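PDB 3B8X: pyridoxamine 5-phosphate-dependent dehydrase from Escherichia coli, which catalyses removal of the C3'-hydroxyl from GDP-4-keto-6-deoxy-D-mannose by combined transamination and deoxygenation, a step in making the O-antigen sugar L-colitose. Local coordinates for residues B[273-278]-B[371-376]; B[189-194]-B[302-307]; B[4-9]-B[376-381]. The protein carries 1 engineered substitution. One frame throughout, in Å; residues are numbered along the deposited sequence.

Contact 1 of 3, residues B[273-278]-B[371-376]; sequences SVRRKN and VGNHQI. With NA (sodium ion), chain K.
Two asparagine amides hold the loop that leaves strand 368-372 against the long helix 255-286. Asn278 ND2 donates twice: to Asn373 OD1 at 3.0 Å, within that carbonyl's plane, and to Ile376 O at 3.1 Å, from above the carbonyl plane. The two amides cross obliquely, their planes 61° apart. Asn373 swings its amide to the helix because CG lies anti to the backbone N (chi1 -169°). Its ND2 then gives an almost straight bond (171°) to Arg275 O at 3.1 Å, a backbone carbonyl inside the helix, and a further one to Trp303 O. Asn278 OD1 accepts from Leu378 N, so both amides have their orientation fixed at the oxygen and the nitrogen alike.

Packing is tightest beside these bonds. Val274 CG1, anti to the backbone N, presses on the peptide after Gln375, 3.3 Å from Gln375 O. Arg275 CG comes just as near to His374 O, at 3.3 Å. Gln375 N is buried here without a partner in the model.

The watery side begins where Arg275, extended from CG to NE, lays its guanidinium alongside the backbone of residues 373-374, with His374 CA over one face. NH1 is taken by Trp303 O and Phe304 O. NH2 turns to waters: one, 2.9 Å from Arg275 NH2, donates to Gln375 OE1, while another is also a ligand of a sodium ion. Asn373 O binds that sodium at 2.6 Å and Leu8 O joins it; the intervening oxygens probably soften the repulsion between ion and guanidinium. The long helix 255-286, packed against the loop that follows strand 368-372 of the small antiparallel sheet, belongs to the C-terminal part of the fold-type I PLP-dependent aminotransferase architecture.

Contact 2 of 3, residues B[189-194]-B[302-307]; sequences SNHIAT and SWFGFS. Engineered in segment 189-194: Asn190 (natural residue His). With G4M ([(2R,3S,4R,5R)-5-(2-amino-6-oxo-1,6-dihydro-9H-purin-9-yl)-3,4-dihydroxytetrahydrofuran-2-yl]methyl (2R,3S,4S,5S,6R)-3,4-dihydroxy-5-[({3-hydroxy-2-methyl-5-[(phosphonooxy)methyl]pyridin-4-yl}methyl)amino]-6-methyltetrahydro-2H-pyran-2-yl dihydrogen diphosphate), chain O.
This contact lies at the join of the two lobes of a fold-type I PLP enzyme: the loop between strands 181-185 and 198-202 of the large mixed sheet meets the turn that leads into strand 305-310 of the small antiparallel one. A single direct hydrogen bond links them. His191 NE2 donates to Ser302 O at 3.1 Å (162°), the acceptor lying in the imidazole plane while the nitrogen sits above the plane of the carbonyl. Ser302 OG, also close to this nitrogen, is bonded to Met166 O.

Van der Waals contacts centre on the Phe304 ring, whose CG is anti to the backbone N (chi1 171°), sending the ring toward the active site. His191 CE1 and the amide of Asn190 both come to the edge of that ring. Asn190 is an engineered residue, His in the natural protein; its amide stands almost at right angles to the phenyl plane (85°), with OD1 3.2 Å from Phe304 CE1. The same OD1 accepts a bond from His191 N, and ND2 is held by Cys163 O.

A water bridges the two backbones by donating to Ser189 O at 2.8 Å and to Phe304 O at 2.9 Å, standing over one face of the Phe304 ring, near its rim. Beyond it lies the bound cofactor-sugar adduct: Phe304 CZ is 4.1 Å from its C6G methyl, and Ser189 OG donates to the diphosphate oxygen O3P at 3.0 Å.

Contact 3 of 3, residues B[4-9]-B[376-381]; sequences INYPLA and IELFDE. With NA (sodium ion), chain K; NA (sodium ion), chain L.
Segment 4-9, without regular secondary structure, passes the start of helix 379-388, coming nearest at Tyr6 and Glu381, whose CA atoms are 6.2 Å apart. Leu378 holds the N-cap position, and just ahead of it Glu377 folds back so that its OE1 accepts from Phe379 N at 2.7 Å. Tyr6 sets CG anti to its backbone N (chi1 -178°), so that its ring points in toward Leu378 and Glu381, crossing the first at about a right angle. Glu381 CB lies over one face of the phenol as a CH-pi contact, 3.8 Å from the Tyr6 ring centroid, while Leu378 CD2 meets CE1 of the ring at 4.1 Å. The hydroxyl of Tyr6 goes on to bond Gly372 O. In this way the N-terminal arm of the aminotransferase fold lies against the small C-terminal domain, joining chain ends far apart in sequence.

Toward the outside, Ile4 CD1 touches Glu381 CG at 4.1 Å. A sodium ion sits by the helix start, bound by Asp380 OD2 at 2.9 Å and by a water that gives a weak bond to Glu381 OE2; Glu377 and Asp380 have been seen to bind Mg2+ in another structure of this protein. Farther along the arm, Leu8 O binds a second sodium at 2.5 Å.

How the contacts relate
Starting at the N terminus, residues 4-9 meet 376-381 and close a loop of almost the whole chain, so contact 3 encloses both others. Next comes 189-194, in the active-site loop of the large sheet, then 273-278 on the long helix; their partners follow in the same order, 302-307 and 371-376, so contacts 1 and 2 cross. Strands 305-310 and 368-372 are neighbours in the small sheet, where Phe306 N lies 2.9 Å from Val371 O. Contact 1 shares Ile376 with contact 3, and the two meet again at a common sodium ion. Together the three contacts join the N-terminal arm, the loop of the large sheet, the long helix and the C-terminal domain.

Contact 1 of 3, residues B[273-278]-B[371-376]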
loop_
_atom_site.group_PDB
_atom_site.type_symbol
_atom_site.label_atom_id
_atom_site.label_comp_id
_atom_site.label_asym_id
_atom_site.label_seq_id
_atom_site.Cartn_x
_atom_site.Cartn_y
_atom_site.Cartn_z
ATOM N N SER B 273 -26.212 -13.338 9.127
ATOM C CA SER B 273 -27.509 -13.654 9.712
ATOM C C SER B 273 -27.876 -12.700 10.860
ATOM O O SER B 273 -29.013 -12.139 10.911
ATOM C CB SER B 273 -27.484 -15.091 10.230
ATOM O OG SER B 273 -28.780 -15.530 10.568
ATOM N N VAL B 274 -26.927 -12.550 11.804
ATOM C CA VAL B 274 -27.144 -11.702 12.985
ATOM C C VAL B 274 -27.387 -10.266 12.566
ATOM O O VAL B 274 -28.301 -9.587 13.056
ATOM C CB VAL B 274 -25.991 -11.773 13.973
ATOM C CG1 VAL B 274 -26.276 -10.875 15.164
ATOM C CG2 VAL B 274 -25.818 -13.192 14.463
ATOM N N ARG B 275 -26.517 -9.786 11.681
ATOM C CA ARG B 275 -26.626 -8.427 11.176
ATOM C C ARG B 275 -27.971 -8.198 10.499
ATOM O O ARG B 275 -28.579 -7.149 10.677
ATOM C CB ARG B 275 -25.533 -8.154 10.158
ATOM C CG ARG B 275 -24.172 -7.915 10.769
ATOM C CD ARG B 275 -23.235 -7.565 9.654
ATOM N NE ARG B 275 -21.942 -7.171 10.178
ATOM C CZ ARG B 275 -21.564 -5.913 10.291
ATOM N NH1 ARG B 275 -22.367 -4.921 9.900
ATOM N NH2 ARG B 275 -20.392 -5.664 10.831
ATOM N N ARG B 276 -28.410 -9.125 9.656
ATOM C CA ARG B 276 -29.742 -8.943 9.045
ATOM C C ARG B 276 -30.875 -9.017 10.080
ATOM O O ARG B 276 -31.872 -8.291 9.977
ATOM C CB ARG B 276 -29.994 -9.865 7.825
ATOM C CG ARG B 276 -29.138 -9.481 6.611
ATOM C CD ARG B 276 -29.048 -10.598 5.543
ATOM N NE ARG B 276 -30.392 -10.870 5.070
ATOM C CZ ARG B 276 -31.148 -9.977 4.438
ATOM N NH1 ARG B 276 -30.678 -8.763 4.159
ATOM N NH2 ARG B 276 -32.384 -10.300 4.094
ATOM N N LYS B 277 -30.751 -9.857 11.107
ATOM C CA LYS B 277 -31.849 -9.858 12.088
ATOM C C LYS B 277 -31.839 -8.523 12.823
ATOM O O LYS B 277 -32.883 -7.968 13.147
ATOM C CB LYS B 277 -31.737 -10.999 13.086
ATOM C CG LYS B 277 -33.012 -11.207 13.864
ATOM C CD LYS B 277 -33.429 -12.665 13.898
ATOM C CE LYS B 277 -34.683 -12.841 14.760
ATOM N NZ LYS B 277 -34.413 -13.377 16.136
ATOM N N ASN B 278 -30.654 -7.957 12.993
ATOM C CA ASN B 278 -30.605 -6.679 13.690
ATOM C C ASN B 278 -31.309 -5.691 12.802
ATOM O O ASN B 278 -31.996 -4.803 13.273
ATOM C CB ASN B 278 -29.160 -6.196 13.882
ATOM C CG ASN B 278 -28.458 -6.885 15.039
ATOM O OD1 ASN B 278 -29.087 -7.323 16.007
ATOM N ND2 ASN B 278 -27.134 -6.971 14.947
ATOM N N VAL B 371 -25.216 4.866 12.351
ATOM C CA VAL B 371 -24.829 4.244 13.605
ATOM C C VAL B 371 -24.448 2.820 13.321
ATOM O O VAL B 371 -24.588 2.337 12.209
ATOM C CB VAL B 371 -25.868 4.364 14.739
ATOM C CG1 VAL B 371 -26.116 5.891 15.047
ATOM C CG2 VAL B 371 -27.161 3.589 14.420
ATOM N N GLY B 372 -23.886 2.129 14.294
ATOM C CA GLY B 372 -23.406 0.835 13.909
ATOM C C GLY B 372 -24.305 -0.384 13.792
ATOM O O GLY B 372 -25.369 -0.509 14.401
ATOM N N ASN B 373 -23.828 -1.329 12.998
ATOM C CA ASN B 373 -24.485 -2.654 13.041
ATOM C C ASN B 373 -23.351 -3.640 13.383
ATOM O O ASN B 373 -22.192 -3.419 13.040
ATOM C CB ASN B 373 -25.230 -3.008 11.745
ATOM C CG ASN B 373 -26.120 -4.258 11.910
ATOM O OD1 ASN B 373 -26.334 -4.743 13.026
ATOM N ND2 ASN B 373 -26.622 -4.781 10.788
ATOM N N HIS B 374 -23.643 -4.716 14.092
ATOM C CA HIS B 374 -22.606 -5.674 14.457
ATOM C C HIS B 374 -23.073 -7.099 14.175
ATOM O O HIS B 374 -24.262 -7.345 13.980
ATOM C CB HIS B 374 -22.279 -5.613 16.003
ATOM C CG HIS B 374 -21.909 -4.257 16.515
ATOM N ND1 HIS B 374 -20.895 -4.069 17.426
ATOM C CD2 HIS B 374 -22.434 -3.029 16.277
ATOM C CE1 HIS B 374 -20.808 -2.783 17.724
ATOM N NE2 HIS B 374 -21.756 -2.136 17.074
ATOM N N GLN B 375 -22.144 -8.045 14.277
ATOM C CA GLN B 375 -22.428 -9.471 14.072
ATOM C C GLN B 375 -22.946 -10.120 15.347
ATOM O O GLN B 375 -22.978 -11.324 15.461
ATOM C CB GLN B 375 -21.152 -10.188 13.642
ATOM C CG GLN B 375 -20.068 -10.358 14.736
ATOM C CD GLN B 375 -19.501 -9.058 15.361
ATOM O OE1 GLN B 375 -19.453 -7.988 14.742
ATOM N NE2 GLN B 375 -19.058 -9.171 16.602
ATOM N N ILE B 376 -23.281 -9.294 16.327
ATOM C CA ILE B 376 -23.833 -9.679 17.628
ATOM C C ILE B 376 -25.213 -8.983 17.736
ATOM O O ILE B 376 -25.353 -7.865 17.266
ATOM C CB ILE B 376 -22.924 -9.077 18.771
ATOM C CG1 ILE B 376 -21.497 -9.596 18.678
ATOM C CG2 ILE B 376 -23.453 -9.411 20.156
ATOM C CD1 ILE B 376 -20.476 -8.501 18.858
HETATM NA NA NA K . -20.005 -2.013 12.652
HETATM O O HOH W 1 -18.759 -7.816 11.932
HETATM O O HOH W 2 -19.762 -2.773 10.244
HETATM O O HOH W 3 -18.727 -3.911 13.005
HETATM O O HOH W 4 -21.233 -0.262 11.527
HETATM O O HOH W 5 -18.275 -0.153 11.316
#

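Contact 2 of 3, residues B[189-194]-B[302-307]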
loop_
_atom_site.group_PDB
_atom_site.type_symbol
_atom_site.label_atom_id
_atom_site.label_comp_id
_atom_site.label_asym_id
_atom_site.label_seq_id
_atom_site.Cartn_x
_atom_site.Cartn_y
_atom_site.Cartn_z
ATOM N N SER B 189 -13.507 -2.585 11.508
ATOM C CA SER B 189 -14.915 -2.221 11.641
ATOM C C SER B 189 -15.823 -2.766 10.545
ATOM O O SER B 189 -16.971 -2.340 10.409
ATOM C CB SER B 189 -15.060 -0.695 11.732
ATOM O OG SER B 189 -14.472 -0.046 10.614
ATOM N N ASN B 190 -15.318 -3.749 9.789
ATOM C CA ASN B 190 -16.017 -4.294 8.637
ATOM C C ASN B 190 -16.700 -5.632 8.913
ATOM O O ASN B 190 -16.787 -6.050 10.028
ATOM C CB ASN B 190 -15.042 -4.434 7.484
ATOM C CG ASN B 190 -15.621 -3.969 6.224
ATOM O OD1 ASN B 190 -16.826 -4.068 6.028
ATOM N ND2 ASN B 190 -14.798 -3.414 5.365
ATOM N N HIS B 191 -17.225 -6.264 7.859
ATOM C CA HIS B 191 -17.915 -7.542 8.007
ATOM C C HIS B 191 -17.034 -8.612 8.628
ATOM O O HIS B 191 -17.489 -9.389 9.433
ATOM C CB HIS B 191 -18.511 -8.008 6.673
ATOM C CG HIS B 191 -19.721 -7.228 6.312
ATOM N ND1 HIS B 191 -19.659 -6.066 5.566
ATOM C CD2 HIS B 191 -20.999 -7.337 6.741
ATOM C CE1 HIS B 191 -20.875 -5.545 5.479
ATOM N NE2 HIS B 191 -21.695 -6.275 6.216
ATOM N N ILE B 192 -15.789 -8.673 8.196
ATOM C CA ILE B 192 -14.783 -9.590 8.764
ATOM C C ILE B 192 -13.561 -8.718 9.016
ATOM O O ILE B 192 -13.446 -7.633 8.424
ATOM C CB ILE B 192 -14.413 -10.809 7.855
ATOM C CG1 ILE B 192 -13.693 -10.384 6.566
ATOM C CG2 ILE B 192 -15.642 -11.636 7.609
ATOM C CD1 ILE B 192 -13.091 -11.588 5.765
ATOM N N ALA B 193 -12.649 -9.170 9.878
ATOM C CA ALA B 193 -11.509 -8.328 10.214
ATOM C C ALA B 193 -10.204 -9.081 10.348
ATOM O O ALA B 193 -10.130 -10.061 11.051
ATOM C CB ALA B 193 -11.836 -7.577 11.499
ATOM N N THR B 194 -9.164 -8.630 9.650
ATOM C CA THR B 194 -7.871 -9.296 9.668
ATOM C C THR B 194 -6.821 -8.238 10.031
ATOM O O THR B 194 -5.707 -8.238 9.521
ATOM C CB THR B 194 -7.569 -9.846 8.256
ATOM O OG1 THR B 194 -7.571 -8.760 7.311
ATOM C CG2 THR B 194 -8.644 -10.800 7.848
ATOM N N SER B 302 -26.202 -6.579 3.374
ATOM C CA SER B 302 -25.447 -7.156 4.488
ATOM C C SER B 302 -25.393 -6.120 5.609
ATOM O O SER B 302 -24.738 -6.334 6.626
ATOM C CB SER B 302 -24.034 -7.652 4.106
ATOM O OG SER B 302 -23.268 -6.658 3.421
ATOM N N TRP B 303 -26.102 -5.004 5.439
ATOM C CA TRP B 303 -26.272 -4.012 6.508
ATOM C C TRP B 303 -25.012 -3.683 7.282
ATOM O O TRP B 303 -24.877 -4.038 8.464
ATOM C CB TRP B 303 -27.361 -4.508 7.494
ATOM C CG TRP B 303 -28.723 -4.580 6.837
ATOM C CD1 TRP B 303 -29.339 -5.689 6.301
ATOM C CD2 TRP B 303 -29.585 -3.468 6.546
ATOM N NE1 TRP B 303 -30.538 -5.333 5.707
ATOM C CE2 TRP B 303 -30.705 -3.977 5.833
ATOM C CE3 TRP B 303 -29.525 -2.086 6.833
ATOM C CZ2 TRP B 303 -31.766 -3.158 5.422
ATOM C CZ3 TRP B 303 -30.607 -1.261 6.437
ATOM C CH2 TRP B 303 -31.712 -1.813 5.751
ATOM N N PHE B 304 -24.126 -2.910 6.671
ATOM C CA PHE B 304 -22.846 -2.594 7.283
ATOM C C PHE B 304 -23.077 -1.737 8.522
ATOM O O PHE B 304 -22.398 -1.873 9.553
ATOM C CB PHE B 304 -22.014 -1.859 6.226
ATOM C CG PHE B 304 -20.744 -1.276 6.747
ATOM C CD1 PHE B 304 -19.559 -2.011 6.699
ATOM C CD2 PHE B 304 -20.739 0.023 7.228
ATOM C CE1 PHE B 304 -18.366 -1.454 7.157
ATOM C CE2 PHE B 304 -19.587 0.604 7.714
ATOM C CZ PHE B 304 -18.371 -0.133 7.680
ATOM N N GLY B 305 -24.035 -0.832 8.396
ATOM C CA GLY B 305 -24.421 0.084 9.465
ATOM C C GLY B 305 -25.843 0.545 9.223
ATOM O O GLY B 305 -26.446 0.193 8.223
ATOM N N PHE B 306 -26.358 1.370 10.116
ATOM C CA PHE B 306 -27.718 1.887 10.028
ATOM C C PHE B 306 -27.753 3.383 9.761
ATOM O O PHE B 306 -27.517 4.199 10.677
ATOM C CB PHE B 306 -28.384 1.603 11.380
ATOM C CG PHE B 306 -28.592 0.149 11.628
ATOM C CD1 PHE B 306 -28.189 -0.439 12.828
ATOM C CD2 PHE B 306 -29.145 -0.645 10.621
ATOM C CE1 PHE B 306 -28.446 -1.789 13.066
ATOM C CE2 PHE B 306 -29.384 -2.009 10.819
ATOM C CZ PHE B 306 -28.983 -2.577 12.037
ATOM N N SER B 307 -28.122 3.756 8.533
ATOM C CA SER B 307 -28.151 5.158 8.164
ATOM C C SER B 307 -29.475 5.814 8.536
ATOM O O SER B 307 -30.508 5.151 8.635
ATOM C CB SER B 307 -28.000 5.281 6.643
ATOM O OG SER B 307 -29.136 4.715 6.000
HETATM O OP3 G4M O . -10.379 0.734 4.955
HETATM P PL G4M O . -9.924 -0.041 3.650
HETATM O OP1 G4M O . -8.573 0.570 2.992
HETATM O OP2 G4M O . -9.678 -1.586 4.022
HETATM O OP4 G4M O . -11.158 -0.047 2.587
HETATM C C5B G4M O . -11.226 1.222 2.001
HETATM C C5L G4M O . -12.608 1.399 1.497
HETATM C C6L G4M O . -12.846 1.313 0.132
HETATM N N1L G4M O . -14.056 1.529 -0.332
HETATM C C2L G4M O . -15.084 1.825 0.434
HETATM C C2A G4M O . -16.433 2.115 -0.180
HETATM C C3L G4M O . -14.962 1.893 1.818
HETATM O O3L G4M O . -16.039 2.268 2.542
HETATM C C4L G4M O . -13.670 1.637 2.380
HETATM C C4A G4M O . -13.438 1.703 3.760
HETATM N N4A G4M O . -14.394 2.088 4.552
HETATM C C4G G4M O . -14.182 2.047 5.955
HETATM C C5G G4M O . -14.928 3.152 6.664
HETATM C C6G G4M O . -16.393 3.182 6.226
HETATM O O5G G4M O . -14.887 2.708 8.016
HETATM C C3G G4M O . -12.695 2.213 6.313
HETATM O O3G G4M O . -12.198 0.933 6.686
HETATM C C2G G4M O . -12.556 3.164 7.537
HETATM O O2G G4M O . -11.263 3.067 8.142
HETATM C C1G G4M O . -13.592 2.838 8.587
HETATM O O1G G4M O . -13.703 4.005 9.392
HETATM P P2 G4M O . -13.915 3.846 10.960
HETATM O O3P G4M O . -15.090 2.775 11.252
HETATM O O4P G4M O . -14.470 5.263 11.520
HETATM O OPP G4M O . -12.457 3.387 11.475
HETATM P P G4M O . -12.303 3.427 13.074
HETATM O O1P G4M O . -12.656 4.788 13.873
HETATM O O2P G4M O . -10.743 3.131 13.196
HETATM O "O5'" G4M O . -12.922 2.111 13.694
HETATM C "C5'" G4M O . -14.277 2.300 14.045
HETATM C "C4'" G4M O . -14.441 1.826 15.480
HETATM O "O4'" G4M O . -13.689 0.592 15.675
HETATM C "C3'" G4M O . -13.832 2.863 16.453
HETATM O "O3'" G4M O . -14.600 2.794 17.645
HETATM C "C2'" G4M O . -12.391 2.347 16.664
HETATM O "O2'" G4M O . -11.952 2.737 17.970
HETATM C "C1'" G4M O . -12.645 0.846 16.643
HETATM N N9 G4M O . -11.432 0.099 16.294
HETATM C C8 G4M O . -10.794 0.135 15.096
HETATM N N7 G4M O . -9.775 -0.700 15.152
HETATM C C4 G4M O . -10.799 -0.804 17.111
HETATM C C5 G4M O . -9.715 -1.330 16.371
HETATM C C6 G4M O . -8.871 -2.327 16.980
HETATM O O6 G4M O . -7.921 -2.842 16.412
HETATM N N3 G4M O . -11.013 -1.218 18.363
HETATM C C2 G4M O . -10.216 -2.120 18.915
HETATM N N1 G4M O . -9.155 -2.682 18.252
HETATM N N2 G4M O . -10.446 -2.509 20.197
HETATM O O HOH W 2 -19.762 -2.773 10.244
#

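Contact 3 of 3, residues B[4-9]-B[376-381]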
loop_
_atom_site.group_PDB
_atom_site.type_symbol
_atom_site.label_atom_id
_atom_site.label_comp_id
_atom_site.label_asym_id
_atom_site.label_seq_id
_atom_site.Cartn_x
_atom_site.Cartn_y
_atom_site.Cartn_z
ATOM N N ILE B 4 -26.008 4.110 27.509
ATOM C CA ILE B 4 -25.507 2.831 27.000
ATOM C C ILE B 4 -24.411 2.718 25.929
ATOM O O ILE B 4 -24.371 3.477 24.959
ATOM C CB ILE B 4 -26.567 1.707 26.979
ATOM C CG1 ILE B 4 -26.431 0.836 25.749
ATOM C CG2 ILE B 4 -27.980 2.255 26.962
ATOM C CD1 ILE B 4 -27.347 -0.310 25.856
ATOM N N ASN B 5 -23.523 1.741 26.118
ATOM C CA ASN B 5 -22.367 1.545 25.243
ATOM C C ASN B 5 -22.789 0.937 23.908
ATOM O O ASN B 5 -23.108 -0.236 23.821
ATOM C CB ASN B 5 -21.313 0.676 25.947
ATOM C CG ASN B 5 -19.966 0.634 25.204
ATOM O OD1 ASN B 5 -19.492 1.647 24.701
ATOM N ND2 ASN B 5 -19.359 -0.557 25.132
ATOM N N TYR B 6 -22.789 1.746 22.864
ATOM C CA TYR B 6 -23.216 1.280 21.546
ATOM C C TYR B 6 -22.239 1.889 20.539
ATOM O O TYR B 6 -22.489 2.889 19.871
ATOM C CB TYR B 6 -24.607 1.806 21.299
ATOM C CG TYR B 6 -25.220 1.366 19.990
ATOM C CD1 TYR B 6 -24.520 0.585 19.081
ATOM C CD2 TYR B 6 -26.474 1.843 19.626
ATOM C CE1 TYR B 6 -25.127 0.224 17.844
ATOM C CE2 TYR B 6 -27.080 1.484 18.445
ATOM C CZ TYR B 6 -26.415 0.681 17.545
ATOM O OH TYR B 6 -27.052 0.398 16.352
ATOM N N PRO B 7 -21.084 1.270 20.481
ATOM C CA PRO B 7 -20.038 1.738 19.611
ATOM C C PRO B 7 -20.272 1.233 18.198
ATOM O O PRO B 7 -20.991 0.264 17.970
ATOM C CB PRO B 7 -18.794 1.060 20.224
ATOM C CG PRO B 7 -19.346 -0.287 20.708
ATOM C CD PRO B 7 -20.689 0.089 21.277
ATOM N N LEU B 8 -19.604 1.866 17.250
ATOM C CA LEU B 8 -19.660 1.413 15.872
ATOM C C LEU B 8 -19.277 -0.043 15.563
ATOM O O LEU B 8 -19.848 -0.637 14.673
ATOM C CB LEU B 8 -18.834 2.363 14.989
ATOM C CG LEU B 8 -19.492 2.841 13.702
ATOM C CD1 LEU B 8 -20.436 3.997 13.991
ATOM C CD2 LEU B 8 -18.355 3.202 12.719
ATOM N N ALA B 9 -18.256 -0.613 16.187
ATOM C CA ALA B 9 -17.864 -1.987 15.849
ATOM C C ALA B 9 -17.406 -2.668 17.126
ATOM O O ALA B 9 -17.169 -1.999 18.124
ATOM C CB ALA B 9 -16.703 -1.956 14.825
ATOM N N ILE B 376 -23.281 -9.294 16.327
ATOM C CA ILE B 376 -23.833 -9.679 17.628
ATOM C C ILE B 376 -25.213 -8.983 17.736
ATOM O O ILE B 376 -25.353 -7.865 17.266
ATOM C CB ILE B 376 -22.924 -9.077 18.771
ATOM C CG1 ILE B 376 -21.497 -9.596 18.678
ATOM C CG2 ILE B 376 -23.453 -9.411 20.156
ATOM C CD1 ILE B 376 -20.476 -8.501 18.858
ATOM N N GLU B 377 -26.226 -9.617 18.332
ATOM C CA GLU B 377 -27.547 -8.978 18.442
ATOM C C GLU B 377 -27.423 -7.625 19.096
ATOM O O GLU B 377 -26.624 -7.461 20.012
ATOM C CB GLU B 377 -28.576 -9.833 19.204
ATOM C CG GLU B 377 -28.252 -10.081 20.692
ATOM C CD GLU B 377 -28.848 -9.059 21.659
ATOM O OE1 GLU B 377 -29.572 -8.131 21.248
ATOM O OE2 GLU B 377 -28.557 -9.161 22.864
ATOM N N LEU B 378 -28.264 -6.691 18.664
ATOM C CA LEU B 378 -28.249 -5.331 19.175
ATOM C C LEU B 378 -29.648 -4.884 19.641
ATOM O O LEU B 378 -29.974 -3.682 19.589
ATOM C CB LEU B 378 -27.792 -4.407 18.026
ATOM C CG LEU B 378 -26.285 -4.359 17.759
ATOM C CD1 LEU B 378 -25.924 -3.640 16.450
ATOM C CD2 LEU B 378 -25.601 -3.679 18.927
ATOM N N PHE B 379 -30.482 -5.814 20.094
ATOM C CA PHE B 379 -31.842 -5.411 20.459
ATOM C C PHE B 379 -31.957 -4.312 21.467
ATOM O O PHE B 379 -32.765 -3.412 21.273
ATOM C CB PHE B 379 -32.773 -6.571 20.805
ATOM C CG PHE B 379 -32.692 -7.715 19.847
ATOM C CD1 PHE B 379 -32.227 -8.958 20.276
ATOM C CD2 PHE B 379 -33.001 -7.545 18.508
ATOM C CE1 PHE B 379 -32.105 -10.003 19.403
ATOM C CE2 PHE B 379 -32.876 -8.596 17.618
ATOM C CZ PHE B 379 -32.429 -9.835 18.074
ATOM N N ASP B 380 -31.167 -4.389 22.546
ATOM C CA ASP B 380 -31.244 -3.328 23.579
ATOM C C ASP B 380 -30.721 -2.022 23.074
ATOM O O ASP B 380 -31.243 -0.954 23.391
ATOM C CB ASP B 380 -30.501 -3.718 24.860
ATOM C CG ASP B 380 -31.059 -4.990 25.481
ATOM O OD1 ASP B 380 -32.281 -5.228 25.346
ATOM O OD2 ASP B 380 -30.267 -5.781 26.030
ATOM N N GLU B 381 -29.648 -2.122 22.309
ATOM C CA GLU B 381 -29.008 -0.958 21.737
ATOM C C GLU B 381 -29.933 -0.244 20.760
ATOM O O GLU B 381 -29.911 0.970 20.639
ATOM C CB GLU B 381 -27.696 -1.386 21.070
ATOM C CG GLU B 381 -26.617 -1.803 22.065
ATOM C CD GLU B 381 -26.674 -3.298 22.388
ATOM O OE1 GLU B 381 -27.725 -3.906 22.150
ATOM O OE2 GLU B 381 -25.680 -3.887 22.869
HETATM NA NA NA K . -20.005 -2.013 12.652
HETATM NA NA NA L . -27.857 -7.072 25.051
HETATM O O HOH W 6 -26.564 -4.599 25.577
HETATM O O HOH W 2 -19.762 -2.773 10.244
HETATM O O HOH W 5 -18.275 -0.153 11.316
HETATM O O HOH W 4 -21.233 -0.262 11.527
HETATM O O HOH W 3 -18.727 -3.911 13.005
#